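VIN1 (Oscarella pearsei, PDB 6BFI) binds actin filaments as a sponge homolog of vinculin and may play a role in cell-cell adhesion. Local coordinates at residues M168-H179 and L191-I202; L271-L282 and A294-G302. All coordinates share one frame; numbering follows the deposited sequence.

Contact 1 (M168-H179 and L191-I202)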
loop_
_atom_site.group_PDB
_atom_site.type_symbol
_atom_site.label_atom_id
_atom_site.label_comp_id
_atom_site.label_asym_id
_atom_site.label_seq_id
_atom_site.Cartn_x
_atom_site.Cartn_y
_atom_site.Cartn_z
ATOM N N MET A 168 -15.815 -24.405 9.706
ATOM C CA MET A 168 -14.770 -23.387 9.647
ATOM C C MET A 168 -13.437 -23.988 9.224
ATOM O O MET A 168 -12.720 -23.407 8.397
ATOM C CB MET A 168 -14.636 -22.689 11.001
ATOM C CG MET A 168 -15.640 -21.575 11.232
ATOM S SD MET A 168 -15.333 -20.167 10.153
ATOM C CE MET A 168 -16.652 -19.057 10.638
ATOM N N THR A 169 -13.086 -25.153 9.778
ATOM C CA THR A 169 -11.847 -25.812 9.375
ATOM C C THR A 169 -11.882 -26.189 7.898
ATOM O O THR A 169 -10.890 -26.006 7.176
ATOM C CB THR A 169 -11.601 -27.043 10.248
ATOM O OG1 THR A 169 -11.314 -26.626 11.590
ATOM C CG2 THR A 169 -10.432 -27.861 9.719
ATOM N N SER A 170 -13.024 -26.696 7.424
ATOM C CA SER A 170 -13.154 -27.051 6.014
ATOM C C SER A 170 -13.013 -25.832 5.111
ATOM O O SER A 170 -12.513 -25.948 3.987
ATOM C CB SER A 170 -14.496 -27.737 5.764
ATOM O OG SER A 170 -15.569 -26.828 5.932
ATOM N N MET A 171 -13.453 -24.661 5.575
ATOM C CA MET A 171 -13.279 -23.449 4.780
ATOM C C MET A 171 -11.820 -23.004 4.772
ATOM O O MET A 171 -11.263 -22.674 3.716
ATOM C CB MET A 171 -14.180 -22.336 5.315
ATOM C CG MET A 171 -14.086 -21.034 4.534
ATOM S SD MET A 171 -15.104 -19.714 5.226
ATOM C CE MET A 171 -14.282 -19.440 6.793
ATOM N N MET A 172 -11.179 -23.004 5.945
ATOM C CA MET A 172 -9.818 -22.489 6.047
ATOM C C MET A 172 -8.818 -23.378 5.317
ATOM O O MET A 172 -7.841 -22.877 4.750
ATOM C CB MET A 172 -9.417 -22.336 7.512
ATOM C CG MET A 172 -10.224 -21.300 8.268
ATOM S SD MET A 172 -9.724 -21.190 9.993
ATOM C CE MET A 172 -11.046 -20.189 10.666
ATOM N N LYS A 173 -9.025 -24.699 5.331
ATOM C CA LYS A 173 -8.104 -25.563 4.600
ATOM C C LYS A 173 -8.216 -25.341 3.097
ATOM O O LYS A 173 -7.213 -25.425 2.376
ATOM C CB LYS A 173 -8.354 -27.033 4.948
ATOM C CG LYS A 173 -9.657 -27.607 4.415
ATOM C CD LYS A 173 -9.657 -29.126 4.500
ATOM C CE LYS A 173 -10.798 -29.733 3.701
ATOM N NZ LYS A 173 -10.559 -31.177 3.433
ATOM N N VAL A 174 -9.418 -25.025 2.616
ATOM C CA VAL A 174 -9.635 -24.830 1.189
ATOM C C VAL A 174 -9.082 -23.485 0.734
ATOM O O VAL A 174 -8.425 -23.396 -0.308
ATOM C CB VAL A 174 -11.133 -24.984 0.870
ATOM C CG1 VAL A 174 -11.511 -24.158 -0.331
ATOM C CG2 VAL A 174 -11.470 -26.448 0.630
ATOM N N VAL A 175 -9.323 -22.422 1.505
ATOM C CA VAL A 175 -8.790 -21.112 1.138
ATOM C C VAL A 175 -7.269 -21.100 1.263
ATOM O O VAL A 175 -6.556 -20.628 0.365
ATOM C CB VAL A 175 -9.444 -20.009 1.991
ATOM C CG1 VAL A 175 -8.874 -18.650 1.623
ATOM C CG2 VAL A 175 -10.953 -20.026 1.801
ATOM N N GLU A 176 -6.751 -21.628 2.377
ATOM C CA GLU A 176 -5.310 -21.786 2.540
ATOM C C GLU A 176 -4.703 -22.686 1.473
ATOM O O GLU A 176 -3.504 -22.576 1.193
ATOM C CB GLU A 176 -4.996 -22.343 3.928
ATOM C CG GLU A 176 -4.731 -21.280 4.981
ATOM C CD GLU A 176 -3.402 -20.573 4.779
ATOM O OE1 GLU A 176 -2.520 -21.134 4.090
ATOM O OE2 GLU A 176 -3.236 -19.455 5.311
ATOM N N GLN A 177 -5.495 -23.584 0.887
ATOM C CA GLN A 177 -5.049 -24.327 -0.284
ATOM C C GLN A 177 -5.062 -23.460 -1.535
ATOM O O GLN A 177 -4.206 -23.625 -2.411
ATOM C CB GLN A 177 -5.934 -25.562 -0.482
ATOM C CG GLN A 177 -5.852 -26.209 -1.858
ATOM C CD GLN A 177 -4.483 -26.781 -2.152
ATOM O OE1 GLN A 177 -3.725 -27.104 -1.237
ATOM N NE2 GLN A 177 -4.154 -26.906 -3.433
ATOM N N ARG A 178 -5.997 -22.512 -1.619
ATOM C CA ARG A 178 -6.200 -21.760 -2.852
ATOM C C ARG A 178 -5.170 -20.648 -3.025
ATOM O O ARG A 178 -4.570 -20.518 -4.098
ATOM C CB ARG A 178 -7.615 -21.183 -2.880
ATOM C CG ARG A 178 -7.895 -20.256 -4.050
ATOM C CD ARG A 178 -7.793 -20.983 -5.383
ATOM N NE ARG A 178 -8.259 -20.145 -6.484
ATOM C CZ ARG A 178 -8.306 -20.533 -7.755
ATOM N NH1 ARG A 178 -7.911 -21.753 -8.097
ATOM N NH2 ARG A 178 -8.750 -19.699 -8.686
ATOM N N HIS A 179 -4.949 -19.831 -1.988
ATOM C CA HIS A 179 -4.170 -18.613 -2.219
ATOM C C HIS A 179 -2.704 -18.843 -2.604
ATOM O O HIS A 179 -2.109 -17.953 -3.226
ATOM C CB HIS A 179 -4.264 -17.666 -1.010
ATOM C CG HIS A 179 -3.518 -18.119 0.207
ATOM N ND1 HIS A 179 -2.143 -18.106 0.290
ATOM C CD2 HIS A 179 -3.963 -18.554 1.412
ATOM C CE1 HIS A 179 -1.771 -18.537 1.483
ATOM N NE2 HIS A 179 -2.857 -18.813 2.183
ATOM N N LEU A 191 -6.851 -12.674 0.786
ATOM C CA LEU A 191 -7.320 -13.951 1.315
ATOM C C LEU A 191 -6.679 -14.253 2.667
ATOM O O LEU A 191 -7.375 -14.596 3.630
ATOM C CB LEU A 191 -7.036 -15.072 0.314
ATOM C CG LEU A 191 -7.856 -15.003 -0.977
ATOM C CD1 LEU A 191 -7.421 -16.069 -1.971
ATOM C CD2 LEU A 191 -9.341 -15.129 -0.667
ATOM N N LYS A 192 -5.354 -14.112 2.761
ATOM C CA LYS A 192 -4.671 -14.381 4.024
ATOM C C LYS A 192 -5.170 -13.465 5.136
ATOM O O LYS A 192 -5.353 -13.905 6.280
ATOM C CB LYS A 192 -3.159 -14.234 3.850
ATOM C CG LYS A 192 -2.520 -15.319 2.998
ATOM C CD LYS A 192 -1.010 -15.151 2.922
ATOM C CE LYS A 192 -0.630 -13.844 2.245
ATOM N NZ LYS A 192 0.850 -13.671 2.148
ATOM N N SER A 193 -5.405 -12.189 4.820
ATOM C CA SER A 193 -5.849 -11.244 5.840
ATOM C C SER A 193 -7.235 -11.606 6.365
ATOM O O SER A 193 -7.468 -11.615 7.582
ATOM C CB SER A 193 -5.836 -9.821 5.280
ATOM O OG SER A 193 -6.680 -9.713 4.148
ATOM N N GLU A 194 -8.174 -11.910 5.462
ATOM C CA GLU A 194 -9.511 -12.286 5.919
ATOM C C GLU A 194 -9.484 -13.611 6.674
ATOM O O GLU A 194 -10.244 -13.801 7.632
ATOM C CB GLU A 194 -10.477 -12.355 4.738
ATOM C CG GLU A 194 -10.468 -11.124 3.842
ATOM C CD GLU A 194 -10.778 -9.834 4.585
ATOM O OE1 GLU A 194 -11.547 -9.872 5.569
ATOM O OE2 GLU A 194 -10.248 -8.776 4.179
ATOM N N LEU A 195 -8.615 -14.537 6.259
ATOM C CA LEU A 195 -8.408 -15.761 7.027
ATOM C C LEU A 195 -7.996 -15.440 8.458
ATOM O O LEU A 195 -8.555 -15.986 9.418
ATOM C CB LEU A 195 -7.356 -16.638 6.347
ATOM C CG LEU A 195 -7.804 -17.442 5.127
ATOM C CD1 LEU A 195 -6.610 -18.117 4.470
ATOM C CD2 LEU A 195 -8.849 -18.472 5.530
ATOM N N GLY A 196 -7.018 -14.545 8.615
ATOM C CA GLY A 196 -6.634 -14.115 9.950
ATOM C C GLY A 196 -7.799 -13.532 10.727
ATOM O O GLY A 196 -7.978 -13.830 11.913
ATOM N N THR A 197 -8.619 -12.708 10.064
ATOM C CA THR A 197 -9.783 -12.126 10.728
ATOM C C THR A 197 -10.709 -13.209 11.272
ATOM O O THR A 197 -11.110 -13.167 12.441
ATOM C CB THR A 197 -10.537 -11.208 9.765
ATOM O OG1 THR A 197 -9.770 -10.022 9.532
ATOM C CG2 THR A 197 -11.892 -10.822 10.347
ATOM N N VAL A 198 -11.049 -14.196 10.441
ATOM C CA VAL A 198 -11.949 -15.258 10.890
ATOM C C VAL A 198 -11.333 -16.025 12.057
ATOM O O VAL A 198 -11.988 -16.268 13.086
ATOM C CB VAL A 198 -12.299 -16.195 9.718
ATOM C CG1 VAL A 198 -13.181 -17.333 10.196
ATOM C CG2 VAL A 198 -12.988 -15.420 8.609
ATOM N N ARG A 199 -10.054 -16.391 11.928
ATOM C CA ARG A 199 -9.398 -17.199 12.953
ATOM C C ARG A 199 -9.341 -16.472 14.293
ATOM O O ARG A 199 -9.486 -17.098 15.351
ATOM C CB ARG A 199 -7.994 -17.593 12.493
ATOM C CG ARG A 199 -7.827 -19.083 12.218
ATOM C CD ARG A 199 -6.375 -19.448 11.938
ATOM N NE ARG A 199 -5.988 -19.206 10.551
ATOM C CZ ARG A 199 -5.948 -20.148 9.613
ATOM N NH1 ARG A 199 -6.270 -21.399 9.911
ATOM N NH2 ARG A 199 -5.583 -19.841 8.375
ATOM N N GLU A 200 -9.133 -15.154 14.274
ATOM C CA GLU A 200 -9.120 -14.402 15.522
ATOM C C GLU A 200 -10.522 -14.093 16.033
ATOM O O GLU A 200 -10.683 -13.841 17.232
ATOM C CB GLU A 200 -8.320 -13.102 15.369
ATOM C CG GLU A 200 -8.898 -12.087 14.399
ATOM C CD GLU A 200 -8.049 -10.829 14.301
ATOM O OE1 GLU A 200 -8.306 -9.872 15.063
ATOM O OE2 GLU A 200 -7.114 -10.805 13.471
ATOM N N GLN A 201 -11.539 -14.133 15.169
ATOM C CA GLN A 201 -12.886 -13.762 15.582
ATOM C C GLN A 201 -13.721 -14.924 16.110
ATOM O O GLN A 201 -14.714 -14.676 16.804
ATOM C CB GLN A 201 -13.637 -13.096 14.425
ATOM C CG GLN A 201 -13.192 -11.672 14.138
ATOM C CD GLN A 201 -13.209 -10.794 15.373
ATOM O OE1 GLN A 201 -14.264 -10.542 15.956
ATOM N NE2 GLN A 201 -12.038 -10.324 15.779
ATOM N N ILE A 202 -13.367 -16.172 15.805
ATOM C CA ILE A 202 -14.157 -17.305 16.305
ATOM C C ILE A 202 -14.262 -17.318 17.835
ATOM O O ILE A 202 -15.391 -17.306 18.373
ATOM C CB ILE A 202 -13.598 -18.641 15.783
ATOM C CG1 ILE A 202 -13.819 -18.752 14.275
ATOM C CG2 ILE A 202 -14.245 -19.811 16.508
ATOM C CD1 ILE A 202 -15.262 -18.566 13.873
#

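Contact 2 (L271-L282 and A294-G302)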
loop_
_atom_site.group_PDB
_atom_site.type_symbol
_atom_site.label_atom_id
_atom_site.label_comp_id
_atom_site.label_asym_id
_atom_site.label_seq_id
_atom_site.Cartn_x
_atom_site.Cartn_y
_atom_site.Cartn_z
ATOM N N LEU A 271 1.116 15.364 -3.408
ATOM C CA LEU A 271 1.313 16.669 -2.787
ATOM C C LEU A 271 2.792 16.938 -2.554
ATOM O O LEU A 271 3.296 18.018 -2.880
ATOM C CB LEU A 271 0.533 16.752 -1.475
ATOM C CG LEU A 271 -0.949 17.109 -1.592
ATOM C CD1 LEU A 271 -1.654 16.918 -0.257
ATOM C CD2 LEU A 271 -1.109 18.539 -2.086
ATOM N N ALA A 272 3.507 15.960 -1.988
ATOM C CA ALA A 272 4.945 16.114 -1.796
ATOM C C ALA A 272 5.655 16.334 -3.125
ATOM O O ALA A 272 6.519 17.215 -3.241
ATOM C CB ALA A 272 5.510 14.887 -1.083
ATOM N N HIS A 273 5.295 15.547 -4.142
ATOM C CA HIS A 273 5.921 15.700 -5.450
ATOM C C HIS A 273 5.629 17.072 -6.043
ATOM O O HIS A 273 6.495 17.673 -6.686
ATOM C CB HIS A 273 5.444 14.594 -6.391
ATOM C CG HIS A 273 6.214 14.518 -7.670
ATOM N ND1 HIS A 273 5.771 15.097 -8.840
ATOM C CD2 HIS A 273 7.400 13.935 -7.964
ATOM C CE1 HIS A 273 6.650 14.869 -9.801
ATOM N NE2 HIS A 273 7.648 14.166 -9.294
ATOM N N MET A 274 4.417 17.587 -5.829
ATOM C CA MET A 274 4.087 18.924 -6.315
ATOM C C MET A 274 4.903 19.989 -5.587
ATOM O O MET A 274 5.393 20.939 -6.212
ATOM C CB MET A 274 2.588 19.177 -6.158
ATOM C CG MET A 274 2.113 20.515 -6.699
ATOM S SD MET A 274 0.330 20.734 -6.527
ATOM C CE MET A 274 -0.274 19.570 -7.746
ATOM N N PHE A 275 5.057 19.846 -4.267
ATOM C CA PHE A 275 5.938 20.728 -3.508
ATOM C C PHE A 275 7.341 20.741 -4.103
ATOM O O PHE A 275 7.922 21.807 -4.341
ATOM C CB PHE A 275 5.989 20.283 -2.043
ATOM C CG PHE A 275 5.038 21.021 -1.141
ATOM C CD1 PHE A 275 3.724 20.600 -0.998
ATOM C CD2 PHE A 275 5.463 22.125 -0.420
ATOM C CE1 PHE A 275 2.851 21.276 -0.161
ATOM C CE2 PHE A 275 4.595 22.804 0.416
ATOM C CZ PHE A 275 3.290 22.380 0.545
ATOM N N HIS A 276 7.895 19.555 -4.362
ATOM C CA HIS A 276 9.276 19.468 -4.825
ATOM C C HIS A 276 9.424 20.011 -6.242
ATOM O O HIS A 276 10.428 20.657 -6.563
ATOM C CB HIS A 276 9.757 18.020 -4.742
ATOM C CG HIS A 276 9.613 17.416 -3.380
ATOM N ND1 HIS A 276 9.796 16.071 -3.138
ATOM C CD2 HIS A 276 9.303 17.973 -2.184
ATOM C CE1 HIS A 276 9.605 15.826 -1.854
ATOM N NE2 HIS A 276 9.305 16.964 -1.253
ATOM N N GLN A 277 8.436 19.756 -7.101
ATOM C CA GLN A 277 8.470 20.289 -8.458
ATOM C C GLN A 277 8.381 21.809 -8.454
ATOM O O GLN A 277 9.049 22.480 -9.253
ATOM C CB GLN A 277 7.330 19.688 -9.282
ATOM C CG GLN A 277 7.509 18.219 -9.611
ATOM C CD GLN A 277 8.334 17.998 -10.863
ATOM O OE1 GLN A 277 8.024 18.539 -11.925
ATOM N NE2 GLN A 277 9.393 17.204 -10.745
ATOM N N ALA A 278 7.560 22.369 -7.565
ATOM C CA ALA A 278 7.469 23.821 -7.465
ATOM C C ALA A 278 8.762 24.413 -6.915
ATOM O O ALA A 278 9.197 25.485 -7.354
ATOM C CB ALA A 278 6.276 24.213 -6.597
ATOM N N GLN A 279 9.394 23.723 -5.962
ATOM C CA GLN A 279 10.676 24.185 -5.438
ATOM C C GLN A 279 11.754 24.164 -6.515
ATOM O O GLN A 279 12.535 25.114 -6.637
ATOM C CB GLN A 279 11.091 23.329 -4.240
ATOM C CG GLN A 279 10.196 23.492 -3.015
ATOM C CD GLN A 279 10.296 22.320 -2.050
ATOM O OE1 GLN A 279 11.140 21.437 -2.210
ATOM N NE2 GLN A 279 9.427 22.304 -1.047
ATOM N N ASP A 280 11.811 23.095 -7.310
ATOM C CA ASP A 280 12.837 23.002 -8.342
ATOM C C ASP A 280 12.589 24.001 -9.465
ATOM O O ASP A 280 13.538 24.583 -10.006
ATOM C CB ASP A 280 12.907 21.579 -8.892
ATOM C CG ASP A 280 13.711 20.652 -8.003
ATOM O OD1 ASP A 280 13.967 21.023 -6.839
ATOM O OD2 ASP A 280 14.085 19.552 -8.465
ATOM N N ALA A 281 11.324 24.215 -9.836
ATOM C CA ALA A 281 11.040 25.186 -10.886
ATOM C C ALA A 281 11.273 26.614 -10.409
ATOM O O ALA A 281 11.658 27.475 -11.208
ATOM C CB ALA A 281 9.607 25.024 -11.389
ATOM N N LEU A 282 11.048 26.889 -9.124
ATOM C CA LEU A 282 11.325 28.228 -8.613
ATOM C C LEU A 282 12.823 28.462 -8.460
ATOM O O LEU A 282 13.319 29.555 -8.751
ATOM C CB LEU A 282 10.605 28.446 -7.283
ATOM C CG LEU A 282 9.119 28.800 -7.378
ATOM C CD1 LEU A 282 8.507 28.938 -5.992
ATOM C CD2 LEU A 282 8.934 30.078 -8.180
ATOM N N ALA A 294 0.984 25.724 -9.192
ATOM C CA ALA A 294 1.420 24.688 -8.259
ATOM C C ALA A 294 1.788 25.281 -6.901
ATOM O O ALA A 294 1.452 24.713 -5.852
ATOM C CB ALA A 294 2.600 23.916 -8.849
ATOM N N VAL A 295 2.472 26.429 -6.901
ATOM C CA VAL A 295 2.828 27.092 -5.648
ATOM C C VAL A 295 1.575 27.461 -4.867
ATOM O O VAL A 295 1.512 27.286 -3.642
ATOM C CB VAL A 295 3.705 28.328 -5.927
ATOM C CG1 VAL A 295 3.927 29.122 -4.650
ATOM C CG2 VAL A 295 5.034 27.914 -6.537
ATOM N N ARG A 296 0.551 27.968 -5.560
ATOM C CA ARG A 296 -0.689 28.327 -4.882
ATOM C C ARG A 296 -1.382 27.095 -4.311
ATOM O O ARG A 296 -1.982 27.158 -3.230
ATOM C CB ARG A 296 -1.611 29.086 -5.836
ATOM C CG ARG A 296 -1.137 30.508 -6.118
ATOM C CD ARG A 296 -2.141 31.311 -6.932
ATOM N NE ARG A 296 -1.902 32.747 -6.807
ATOM C CZ ARG A 296 -1.080 33.443 -7.588
ATOM N NH1 ARG A 296 -0.412 32.838 -8.562
ATOM N NH2 ARG A 296 -0.925 34.746 -7.396
ATOM N N LYS A 297 -1.300 25.960 -5.014
ATOM C CA LYS A 297 -1.814 24.717 -4.444
ATOM C C LYS A 297 -1.056 24.341 -3.175
ATOM O O LYS A 297 -1.656 23.870 -2.200
ATOM C CB LYS A 297 -1.736 23.585 -5.470
ATOM C CG LYS A 297 -2.577 23.804 -6.713
ATOM C CD LYS A 297 -2.707 22.520 -7.516
ATOM C CE LYS A 297 -3.285 22.784 -8.896
ATOM N NZ LYS A 297 -4.572 23.530 -8.840
ATOM N N CYS A 298 0.264 24.545 -3.167
ATOM C CA CYS A 298 1.039 24.257 -1.963
ATOM C C CYS A 298 0.637 25.176 -0.815
ATOM O O CYS A 298 0.600 24.752 0.346
ATOM C CB CYS A 298 2.532 24.383 -2.259
ATOM S SG CYS A 298 3.148 23.136 -3.411
ATOM N N ILE A 299 0.328 26.439 -1.120
ATOM C CA ILE A 299 -0.170 27.348 -0.092
ATOM C C ILE A 299 -1.506 26.853 0.449
ATOM O O ILE A 299 -1.755 26.888 1.662
ATOM C CB ILE A 299 -0.275 28.778 -0.652
ATOM C CG1 ILE A 299 1.110 29.294 -1.055
ATOM C CG2 ILE A 299 -0.919 29.708 0.364
ATOM C CD1 ILE A 299 1.089 30.673 -1.689
ATOM N N SER A 300 -2.383 26.373 -0.441
ATOM C CA SER A 300 -3.664 25.830 0.002
ATOM C C SER A 300 -3.470 24.626 0.914
ATOM O O SER A 300 -4.203 24.461 1.897
ATOM C CB SER A 300 -4.525 25.452 -1.203
ATOM O OG SER A 300 -5.159 26.592 -1.757
ATOM N N GLU A 301 -2.496 23.768 0.603
ATOM C CA GLU A 301 -2.208 22.644 1.487
ATOM C C GLU A 301 -1.685 23.128 2.834
ATOM O O GLU A 301 -2.051 22.584 3.886
ATOM C CB GLU A 301 -1.209 21.693 0.823
ATOM C CG GLU A 301 -0.638 20.616 1.740
ATOM C CD GLU A 301 -1.641 19.526 2.101
ATOM O OE1 GLU A 301 -2.813 19.601 1.672
ATOM O OE2 GLU A 301 -1.249 18.581 2.816
ATOM N N GLY A 302 -0.843 24.163 2.824
ATOM C CA GLY A 302 -0.353 24.717 4.077
ATOM C C GLY A 302 -1.467 25.246 4.958
ATOM O O GLY A 302 -1.482 25.006 6.169
#

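Contact 1 (M168-H179 and L191-I202)
Three methionines of 168-179 gather round one methyl of Val198: Met168 SD and Met172 CE each lie 3.6 Å from Val198 CG1, and Met171 CE approaches it more loosely. Beyond that methyl, Met168 meets Ile202 tip to tip, its CE 3.6 Å from Ile202 CD1; the bend in the Met168 chain at chi2 (-68°) turns the thioether across Val198. Toward the other end, Val175 and Leu195 slide past each other in opposite directions, with Val175 CG1 3.7 Å from Leu195 CD1, while Leu191 CD1 packs on His179 CB. The His179 ring lies over the aliphatic part of Lys192 in a CH-pi contact, Lys192 CG standing 3.6 Å from the ring centroid and only 13° off its normal. A serine in place of His179 would probably take the ring face from Lys192 CG and open a gap beside Leu195 CD1. At the polar edge, in the conformer of Arg199 described here, one of two modelled, Met172 SD lies over one face of the guanidinium, 3.5 Å from Arg199 NH1, and Glu176 CG comes to its edge. In this conformer Glu176 OE2 makes a long salt bridge of 3.9 Å to Arg199 NH2; with a second conformer present, the pairing is probably intermittent. Segments 168-179 and 191-202 run antiparallel at 160°, with their axes 10.3 Å apart, as neighbours in a helical bundle of the vinculin family. Helix 102-145 packs on 168-179 through Val141, against which Met168 and Met171 rest, and helix 224-249 meets 191-202 at Glu194 and Gln201.

Contact 2 (L271-L282 and A294-G302)
Cys298 sits over the Phe275 ring, its SG 3.6 Å from the ring centroid and 13° off the normal, a sulfur-aromatic contact. Its CB lies over the same face on the CZ side, 3.5 Å from Phe275 CZ, so both side-chain atoms of the cysteine press on the ring. SG is anti to the carbonyl carbon of Cys298 (chi1 -66°), which carries the sulfur in toward the middle of the ring. At the ring's edge, near its plane, comes Glu301 CG. The Glu301 side chain crosses that of Leu271 at about a right angle, with Glu301 OE1 3.5 Å from Leu271 CD1. On one flank Met274 SD rests 3.7 Å from Lys297 CD, against the lysine's aliphatic chain. This is a helix-helix contact within the all-helical vinculin fold: the segments cross at 133° with their axes 9.2 Å apart. The close approach is consistent with the small Ala278 and Ala294 facing each other, Ala278 CB also meeting Val295 CG2; farther along, Leu282 CD1 meets Val295 CG2 tip to tip at 3.7 Å. In the next shell, Leu357 of helix 344-375 touches both Phe275 and Ala278, while Leu329 of helix 312-338 touches Val295. Ser427 takes the other carboxylate oxygen, OE2, of Glu301 in a hydrogen bond, anchoring the acid beside Leu271. Behind 271-282, Glu361 accepts hydrogen bonds from His276 and Gln279, and Asp280 forms a salt bridge with Arg621.

In the fold
Contact 1 and contact 2 follow one another along the chain, the second opening only after the first has closed, and both join consecutive helices of the vinculin family region. They lie on opposite sides of the chain's centre, the centre of contact 1 about 22 Å and that of contact 2 about 24 Å from it. Their own centres are 45 Å apart and their nearest atoms about 27 Å, so neither touches the other. The pairings differ in crossing angle: 168-179 and 191-202 run nearly antiparallel, whereas 271-282 and 294-302 cross more steeply and approach more closely. Contact 1 is partly buried; contact 2 is buried.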